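PDB 3QSJ: NUDIX hydrolase from Alicyclobacillus acidocaldarius subsp. acidocaldarius, which probably hydrolyses phosphorus-containing anhydride bonds with the help of divalent metal ions, as members of the Nudix family generally do. Local coordinates for residues P51-M56 / A76-R81; D70-L75 / R155-V160; K58-R63 / F131-L136. All coordinates share one frame; numbering follows the deposited sequence. Where two conformers were deposited one is given.

Interaction 1: P51-M56 / A76-R81; sequences PSDAEM and AVTALR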
loop_
_atom_site.group_PDB
_atom_site.type_symbol
_atom_site.label_atom_id
_atom_site.label_comp_id
_atom_site.label_asym_id
_atom_site.label_seq_id
_atom_site.Cartn_x
_atom_site.Cartn_y
_atom_site.Cartn_z
ATOM N N PRO A 51 5.988 -6.620 14.104
ATOM C CA PRO A 51 6.706 -5.854 15.159
ATOM C C PRO A 51 7.813 -4.963 14.629
ATOM O O PRO A 51 8.004 -3.884 15.180
ATOM C CB PRO A 51 7.305 -6.946 16.051
ATOM C CG PRO A 51 6.357 -8.137 15.871
ATOM C CD PRO A 51 5.909 -8.066 14.437
ATOM N N SER A 52 8.555 -5.393 13.562
ATOM C CA SER A 52 9.662 -4.543 13.067
ATOM C C SER A 52 9.147 -3.240 12.446
ATOM O O SER A 52 9.957 -2.362 12.189
ATOM C CB SER A 52 10.567 -5.281 12.072
ATOM O OG SER A 52 9.859 -5.687 10.902
ATOM N N ASP A 53 7.813 -3.131 12.153
ATOM C CA ASP A 53 7.283 -1.912 11.522
ATOM C C ASP A 53 7.437 -0.696 12.451
ATOM O O ASP A 53 7.950 0.338 12.002
ATOM C CB ASP A 53 5.828 -2.077 11.054
ATOM C CG ASP A 53 5.717 -3.143 9.969
ATOM O OD1 ASP A 53 6.763 -3.464 9.339
ATOM O OD2 ASP A 53 4.608 -3.686 9.783
ATOM N N ALA A 54 7.035 -0.829 13.743
ATOM C CA ALA A 54 7.197 0.281 14.679
ATOM C C ALA A 54 8.686 0.556 14.929
ATOM O O ALA A 54 9.058 1.716 15.067
ATOM C CB ALA A 54 6.508 -0.045 15.994
ATOM N N GLU A 55 9.541 -0.476 14.841
ATOM C CA GLU A 55 11.000 -0.262 15.064
ATOM C C GLU A 55 11.575 0.617 13.927
ATOM O O GLU A 55 12.277 1.615 14.174
ATOM C CB GLU A 55 11.740 -1.598 15.096
ATOM C CG GLU A 55 11.359 -2.496 16.269
ATOM C CD GLU A 55 12.223 -3.735 16.382
ATOM O OE1 GLU A 55 12.129 -4.613 15.493
ATOM O OE2 GLU A 55 12.987 -3.831 17.367
HETATM N N MSE A 56 11.203 0.285 12.663
HETATM C CA MSE A 56 11.618 1.075 11.514
HETATM C C MSE A 56 10.990 2.474 11.548
HETATM O O MSE A 56 11.653 3.437 11.151
HETATM C CB MSE A 56 11.203 0.381 10.202
HETATM C CG MSE A 56 12.088 -0.850 9.915
HETATM SE SE MSE A 56 11.651 -1.587 8.158
HETATM C CE MSE A 56 10.099 -2.757 8.783
ATOM N N ALA A 76 2.272 3.273 8.486
ATOM C CA ALA A 76 2.805 3.770 7.193
ATOM C C ALA A 76 3.917 2.834 6.761
ATOM O O ALA A 76 3.954 2.404 5.606
ATOM C CB ALA A 76 3.352 5.195 7.308
ATOM N N VAL A 77 4.756 2.454 7.705
ATOM C CA VAL A 77 5.816 1.479 7.465
ATOM C C VAL A 77 5.243 0.125 7.049
ATOM O O VAL A 77 5.725 -0.473 6.068
ATOM C CB VAL A 77 6.798 1.391 8.670
ATOM C CG1 VAL A 77 7.750 0.210 8.476
ATOM C CG2 VAL A 77 7.623 2.702 8.762
ATOM N N THR A 78 4.197 -0.347 7.748
ATOM C CA THR A 78 3.548 -1.628 7.396
ATOM C C THR A 78 3.176 -1.552 5.924
ATOM O O THR A 78 3.455 -2.453 5.174
ATOM C CB THR A 78 2.284 -1.863 8.279
ATOM O OG1 THR A 78 2.692 -1.918 9.652
ATOM C CG2 THR A 78 1.467 -3.109 7.804
ATOM N N ALA A 79 2.536 -0.466 5.521
ATOM C CA ALA A 79 2.092 -0.305 4.132
ATOM C C ALA A 79 3.252 -0.332 3.126
ATOM O O ALA A 79 3.171 -1.025 2.101
ATOM C CB ALA A 79 1.275 0.971 3.998
ATOM N N LEU A 80 4.329 0.374 3.451
ATOM C CA LEU A 80 5.525 0.460 2.584
ATOM C C LEU A 80 6.194 -0.911 2.512
ATOM O O LEU A 80 6.632 -1.331 1.428
ATOM C CB LEU A 80 6.472 1.509 3.159
ATOM C CG LEU A 80 5.994 2.942 2.898
ATOM C CD1 LEU A 80 6.628 3.905 3.917
ATOM C CD2 LEU A 80 6.224 3.330 1.429
ATOM N N ARG A 81 6.295 -1.592 3.628
ATOM C CA ARG A 81 6.940 -2.911 3.629
ATOM C C ARG A 81 6.164 -3.930 2.762
ATOM O O ARG A 81 6.778 -4.693 2.022
ATOM C CB ARG A 81 7.072 -3.466 5.075
ATOM C CG ARG A 81 7.594 -4.952 5.106
ATOM C CD ARG A 81 7.696 -5.544 6.537
ATOM N NE ARG A 81 6.447 -5.343 7.295
ATOM C CZ ARG A 81 5.309 -5.999 7.095
ATOM N NH1 ARG A 81 5.232 -6.959 6.157
ATOM N NH2 ARG A 81 4.233 -5.712 7.829
#
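D53 meets R81 edge to edge, with the carboxylate and guanidinium planes 4° apart. The arginine grips the acid side-on. R81 NE donates to D53 OD1 at 2.8 Å, and R81 NH2 donates to D53 OD2, also at 2.8 Å. Both bonds are nearly straight, and each oxygen uses its syn lone pair. The R81 chain bends at chi3 (50°), which turns NE out of the line of the extended CB-CG-CD part. T78 approaches differently. Its OG1 donates to D53 OD2 at 2.6 Å from above the carboxylate plane. OD2 also accepts from the backbone N of D50, so three donors hold this oxygen and the carboxylate has little freedom to rotate. An alanine in place of D53 would probably leave R81 NE without its acceptor, T78 and D50 N without this oxygen, and the guanidinium freer to turn. Beside the polar cluster, V77 CG1 lies 3.5 Å from the backbone O of D53. The end of the selenomethionine M56 folds back at chi3, and its CE meets V77 CG1 at 3.8 Å. The segment axes pass 8.6 Å apart at 113°. R81 is also tied outside the pair, through NH1 to E85 and through NH2 to the backbone O of A48. It is the arginine of the Nudix box (REXXEEXG core), most of which lies on helix 72-87. That helix carries E82 and E86, which bind the calcium ion together with G46, so the contact sits beside the metal site of the Nudix fold.

Interaction 2: D70-L75 / R155-V160; sequences DDDPAL and RFFLCV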
loop_
_atom_site.group_PDB
_atom_site.type_symbol
_atom_site.label_atom_id
_atom_site.label_comp_id
_atom_site.label_asym_id
_atom_site.label_seq_id
_atom_site.Cartn_x
_atom_site.Cartn_y
_atom_site.Cartn_z
ATOM N N ASP A 70 -0.875 7.922 17.260
ATOM C CA ASP A 70 0.519 7.561 17.519
ATOM C C ASP A 70 1.020 6.394 16.739
ATOM O O ASP A 70 2.241 6.281 16.522
ATOM C CB ASP A 70 0.795 7.394 19.013
ATOM C CG ASP A 70 0.664 8.712 19.799
ATOM O OD1 ASP A 70 0.935 9.796 19.210
ATOM O OD2 ASP A 70 0.313 8.653 20.987
ATOM N N ASP A 71 0.084 5.526 16.275
ATOM C CA ASP A 71 0.472 4.366 15.472
ATOM C C ASP A 71 0.514 4.621 13.945
ATOM O O ASP A 71 0.897 3.739 13.201
ATOM C CB ASP A 71 -0.425 3.173 15.828
ATOM C CG ASP A 71 -1.905 3.385 15.557
ATOM O OD1 ASP A 71 -2.315 4.563 15.345
ATOM O OD2 ASP A 71 -2.647 2.370 15.484
ATOM N N ASP A 72 0.204 5.841 13.489
ATOM C CA ASP A 72 0.253 6.151 12.046
ATOM C C ASP A 72 1.640 5.951 11.452
ATOM O O ASP A 72 1.746 5.340 10.391
ATOM C CB ASP A 72 -0.311 7.556 11.749
ATOM C CG ASP A 72 -1.819 7.523 11.632
ATOM O OD1 ASP A 72 -2.371 6.482 11.112
ATOM O OD2 ASP A 72 -2.470 8.520 12.047
ATOM N N PRO A 73 2.746 6.362 12.124
ATOM C CA PRO A 73 4.086 6.127 11.516
ATOM C C PRO A 73 4.349 4.642 11.369
ATOM O O PRO A 73 4.795 4.244 10.307
ATOM C CB PRO A 73 5.067 6.754 12.529
ATOM C CG PRO A 73 4.236 7.931 13.126
ATOM C CD PRO A 73 2.842 7.264 13.309
ATOM N N ALA A 74 4.080 3.826 12.397
ATOM C CA ALA A 74 4.321 2.373 12.262
ATOM C C ALA A 74 3.463 1.790 11.151
ATOM O O ALA A 74 3.956 0.973 10.385
ATOM C CB ALA A 74 4.013 1.632 13.564
ATOM N N LEU A 75 2.173 2.159 11.077
ATOM C CA LEU A 75 1.287 1.595 10.024
ATOM C C LEU A 75 1.693 2.059 8.607
ATOM O O LEU A 75 1.550 1.290 7.650
ATOM C CB LEU A 75 -0.205 1.891 10.377
ATOM C CG LEU A 75 -0.623 0.973 11.543
ATOM C CD1 LEU A 75 -1.930 1.382 12.131
ATOM C CD2 LEU A 75 -0.754 -0.486 11.066
ATOM N N ARG A 155 -5.354 0.769 8.044
ATOM C CA ARG A 155 -4.965 2.167 7.864
ATOM C C ARG A 155 -4.588 2.324 6.402
ATOM O O ARG A 155 -3.755 1.579 5.921
ATOM C CB ARG A 155 -3.772 2.521 8.759
ATOM C CG ARG A 155 -3.745 4.006 9.212
ATOM C CD ARG A 155 -4.888 4.416 10.182
ATOM N NE ARG A 155 -5.028 3.496 11.302
ATOM C CZ ARG A 155 -4.476 3.656 12.520
ATOM N NH1 ARG A 155 -3.710 4.718 12.783
ATOM N NH2 ARG A 155 -4.648 2.741 13.455
ATOM N N PHE A 156 -5.165 3.295 5.700
ATOM C CA PHE A 156 -4.884 3.501 4.276
ATOM C C PHE A 156 -3.978 4.776 4.110
ATOM O O PHE A 156 -4.257 5.843 4.645
ATOM C CB PHE A 156 -6.222 3.787 3.515
ATOM C CG PHE A 156 -7.005 2.516 3.274
ATOM C CD1 PHE A 156 -6.982 1.905 2.033
ATOM C CD2 PHE A 156 -7.642 1.864 4.327
ATOM C CE1 PHE A 156 -7.646 0.663 1.812
ATOM C CE2 PHE A 156 -8.303 0.615 4.108
ATOM C CZ PHE A 156 -8.278 0.033 2.865
ATOM N N PHE A 157 -2.946 4.639 3.300
ATOM C CA PHE A 157 -2.013 5.701 2.990
ATOM C C PHE A 157 -1.968 5.855 1.493
ATOM O O PHE A 157 -2.076 4.858 0.721
ATOM C CB PHE A 157 -0.589 5.369 3.532
ATOM C CG PHE A 157 -0.592 5.384 5.033
ATOM C CD1 PHE A 157 -0.442 6.585 5.733
ATOM C CD2 PHE A 157 -0.734 4.205 5.749
ATOM C CE1 PHE A 157 -0.430 6.589 7.136
ATOM C CE2 PHE A 157 -0.753 4.218 7.151
ATOM C CZ PHE A 157 -0.722 5.429 7.824
ATOM N N LEU A 158 -1.707 7.081 1.091
ATOM C CA LEU A 158 -1.556 7.417 -0.326
ATOM C C LEU A 158 -0.119 7.942 -0.574
ATOM O O LEU A 158 0.403 8.680 0.264
ATOM C CB LEU A 158 -2.563 8.563 -0.633
ATOM C CG LEU A 158 -2.580 9.061 -2.072
ATOM C CD1 LEU A 158 -3.367 8.040 -2.960
ATOM C CD2 LEU A 158 -3.355 10.407 -2.168
ATOM N N CYS A 159 0.476 7.620 -1.740
ATOM C CA CYS A 159 1.755 8.204 -2.159
ATOM C C CYS A 159 1.797 8.228 -3.648
ATOM O O CYS A 159 0.959 7.614 -4.315
ATOM C CB CYS A 159 2.967 7.513 -1.559
ATOM S SG CYS A 159 3.206 5.835 -2.178
ATOM N N VAL A 160 2.724 9.010 -4.183
ATOM C CA VAL A 160 2.795 9.171 -5.632
ATOM C C VAL A 160 3.981 8.355 -6.152
ATOM O O VAL A 160 5.074 8.398 -5.561
ATOM C CB VAL A 160 2.986 10.676 -5.951
ATOM C CG1 VAL A 160 3.151 10.888 -7.467
ATOM C CG2 VAL A 160 1.796 11.451 -5.451
#
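R155 reaches across to D71 and D72, and its guanidinium is held by both acids. The grip on D71 is end-on. R155 NH1 gives a hydrogen to D71 OD1 at 2.9 Å, and R155 NH2 gives one to D71 OD2, also at 2.9 Å. The flat groups are not coplanar, since their planes stand 60° apart. D71 OD1 is therefore met from above its carboxylate plane, while OD2 is met on its syn side but well out of the plane. D71 has CG between the backbone N and the carbonyl carbon (chi1 61°), and the carboxylate then comes nearer to the arginine. R155 NH1 makes a second bond, to D72 OD1 at 2.8 Å. Here the planes are 83° apart, and the donor again comes from above the carboxylate. NH1 thus serves two acids and NH2 serves one. The other oxygen, D72 OD2, is well supplied: it takes the backbone N of E68 and of D69 and forms a salt bridge to R138. R138 NH1 lies close to R155 NH1, and the two acids would probably offset this like-charge approach. L75 lays its CD1 over one face of the guanidinium, offset toward the rim, 3.3 Å from R155 NH2. F157 packs beside D72 and L75. Its CZ is 3.6 Å from the backbone O of D72, and its CE2 is 4.0 Å from L75 CB. The contact joins the start of helix 72-87 to strand 151-160. That strand lies between strand 7-18, which it meets through backbone bonds of R155 and F157, and strand 137-143, which it meets through F156.

Interaction 3: K58-R63 / F131-L136; sequences KRAFGR and FDLGLL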
loop_
_atom_site.group_PDB
_atom_site.type_symbol
_atom_site.label_atom_id
_atom_site.label_comp_id
_atom_site.label_asym_id
_atom_site.label_seq_id
_atom_site.Cartn_x
_atom_site.Cartn_y
_atom_site.Cartn_z
ATOM N N LYS A 58 10.590 4.356 14.130
ATOM C CA LYS A 58 11.369 5.179 15.070
ATOM C C LYS A 58 12.708 5.667 14.404
ATOM O O LYS A 58 13.274 6.664 14.860
ATOM C CB LYS A 58 11.590 4.406 16.372
ATOM C CG LYS A 58 10.282 4.224 17.154
ATOM C CD LYS A 58 10.509 3.404 18.414
ATOM C CE LYS A 58 9.296 3.339 19.321
ATOM N NZ LYS A 58 8.215 2.495 18.755
ATOM N N ARG A 59 13.123 5.051 13.276
ATOM C CA ARG A 59 14.319 5.485 12.520
ATOM C C ARG A 59 13.929 6.315 11.293
ATOM O O ARG A 59 14.822 6.790 10.559
ATOM C CB ARG A 59 15.102 4.266 11.954
ATOM C CG ARG A 59 15.248 3.136 12.920
ATOM C CD ARG A 59 16.067 2.000 12.371
ATOM N NE ARG A 59 16.320 1.155 13.530
ATOM C CZ ARG A 59 15.880 -0.072 13.698
ATOM N NH1 ARG A 59 15.306 -0.721 12.693
ATOM N NH2 ARG A 59 16.134 -0.718 14.827
ATOM N N ALA A 60 12.612 6.490 11.057
ATOM C CA ALA A 60 12.117 7.147 9.844
ATOM C C ALA A 60 12.353 8.665 9.864
ATOM O O ALA A 60 12.555 9.242 10.938
ATOM C CB ALA A 60 10.617 6.876 9.667
ATOM N N PHE A 61 12.264 9.292 8.678
ATOM C CA PHE A 61 12.298 10.746 8.587
ATOM C C PHE A 61 10.882 11.210 8.499
ATOM O O PHE A 61 10.025 10.596 7.838
ATOM C CB PHE A 61 12.990 11.171 7.261
ATOM C CG PHE A 61 14.408 10.661 7.168
ATOM C CD1 PHE A 61 15.455 11.376 7.731
ATOM C CD2 PHE A 61 14.694 9.469 6.508
ATOM C CE1 PHE A 61 16.756 10.924 7.624
ATOM C CE2 PHE A 61 16.015 9.014 6.402
ATOM C CZ PHE A 61 17.034 9.748 6.942
ATOM N N GLY A 62 10.615 12.340 9.133
ATOM C CA GLY A 62 9.278 12.911 8.966
ATOM C C GLY A 62 8.148 12.104 9.599
ATOM O O GLY A 62 8.341 11.297 10.545
ATOM N N ARG A 63 6.932 12.420 9.137
ATOM C CA ARG A 63 5.660 11.883 9.654
ATOM C C ARG A 63 4.648 11.941 8.520
ATOM O O ARG A 63 4.655 12.891 7.733
ATOM C CB ARG A 63 5.220 12.845 10.807
ATOM C CG ARG A 63 3.864 12.687 11.429
ATOM C CD ARG A 63 3.713 13.732 12.543
ATOM N NE ARG A 63 4.888 13.755 13.434
ATOM C CZ ARG A 63 5.574 14.845 13.814
ATOM N NH1 ARG A 63 5.180 16.065 13.435
ATOM N NH2 ARG A 63 6.632 14.726 14.603
ATOM N N PHE A 131 12.612 5.237 5.793
ATOM C CA PHE A 131 11.495 5.785 5.006
ATOM C C PHE A 131 11.283 7.260 5.288
ATOM O O PHE A 131 11.395 7.688 6.447
ATOM C CB PHE A 131 10.220 5.061 5.363
ATOM C CG PHE A 131 10.232 3.636 4.846
ATOM C CD1 PHE A 131 10.229 3.379 3.470
ATOM C CD2 PHE A 131 10.318 2.559 5.732
ATOM C CE1 PHE A 131 10.152 2.080 2.975
ATOM C CE2 PHE A 131 10.281 1.240 5.249
ATOM C CZ PHE A 131 10.189 1.003 3.871
ATOM N N ASP A 132 10.892 8.011 4.250
ATOM C CA ASP A 132 10.508 9.421 4.447
ATOM C C ASP A 132 8.967 9.326 4.520
ATOM O O ASP A 132 8.261 9.287 3.481
ATOM C CB ASP A 132 10.965 10.274 3.232
ATOM C CG ASP A 132 10.473 11.721 3.371
ATOM O OD1 ASP A 132 9.790 12.030 4.402
ATOM O OD2 ASP A 132 10.775 12.549 2.452
ATOM N N LEU A 133 8.444 9.303 5.740
ATOM C CA LEU A 133 6.984 9.199 5.938
ATOM C C LEU A 133 6.204 10.457 5.484
ATOM O O LEU A 133 4.999 10.367 5.239
ATOM C CB LEU A 133 6.708 8.899 7.410
ATOM C CG LEU A 133 7.313 7.553 7.861
ATOM C CD1 LEU A 133 7.026 7.284 9.364
ATOM C CD2 LEU A 133 6.877 6.371 6.918
ATOM N N GLY A 134 6.921 11.553 5.271
ATOM C CA GLY A 134 6.355 12.796 4.778
ATOM C C GLY A 134 5.794 12.635 3.358
ATOM O O GLY A 134 5.020 13.482 2.879
ATOM N N LEU A 135 6.235 11.595 2.655
ATOM C CA LEU A 135 5.776 11.272 1.272
ATOM C C LEU A 135 4.453 10.478 1.290
ATOM O O LEU A 135 3.883 10.257 0.228
ATOM C CB LEU A 135 6.857 10.507 0.529
ATOM C CG LEU A 135 8.077 11.345 0.165
ATOM C CD1 LEU A 135 9.142 10.430 -0.496
ATOM C CD2 LEU A 135 7.702 12.476 -0.798
ATOM N N LEU A 136 3.943 10.123 2.466
ATOM C CA LEU A 136 2.629 9.418 2.541
ATOM C C LEU A 136 1.584 10.263 3.190
ATOM O O LEU A 136 1.926 11.043 4.102
ATOM C CB LEU A 136 2.733 8.114 3.380
ATOM C CG LEU A 136 3.130 6.867 2.551
ATOM C CD1 LEU A 136 4.568 7.029 1.892
ATOM C CD2 LEU A 136 3.242 5.695 3.525
#
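F61 has CG anti to its carbonyl carbon (chi1 -60°), and the ring edge comes past F131, with F61 CD2 3.7 Å from F131 O. L133 has the same first torsion (chi1 -62°). Its extended second torsion carries CD1 out to A60 CB, 3.6 Å away. Between these groups the backbones pair. F61 N donates to F131 O at 2.9 Å, and L133 N donates to F61 O at 2.9 Å. Both F61 bonds thus go to the residues flanking D132, the pattern of a single parallel beta bridge, and the touching parts run 17° apart. It joins the loop after helix 51-58 to the end of strand 130-131 and the turn that follows. Past the bridge, segment 131-136 turns into a short 3-10 segment, 133-135. D132 starts it with an Asx turn, its OD1 accepting from G134 N at 3.0 Å from above the carboxylate plane. G62 has a positive phi, which suits glycine, and a CB there would come close to D132 OD1 and G134 N. Further on, G134 CA makes a CH...O contact to R63 O at 3.4 Å. R94 makes a cation-pi contact with the F61 ring, while L133 packs on P73 and A76 of helix 72-87.

In the fold
After the first three strands, 7-18, 24-31 and 42-48, the chain enters helix 51-58. Interaction 1 closes the short loop from it to the middle of helix 72-87. Interaction 3 starts just after helix 51-58 and spans to the end of strand 130-131 and the turn after it. Interaction 2 starts at 70-75 and closes the longest loop, ending on strand 151-160. Each pair of loops crosses; none is nested. Interactions 1 and 2 share helix 72-87, with A76 N against F157 CE2. Interaction 3 meets the same helix through L136, which packs on A76 and also touches F157 and C159. Together they tie the metal-binding helix to the central sheet and to the surrounding loops.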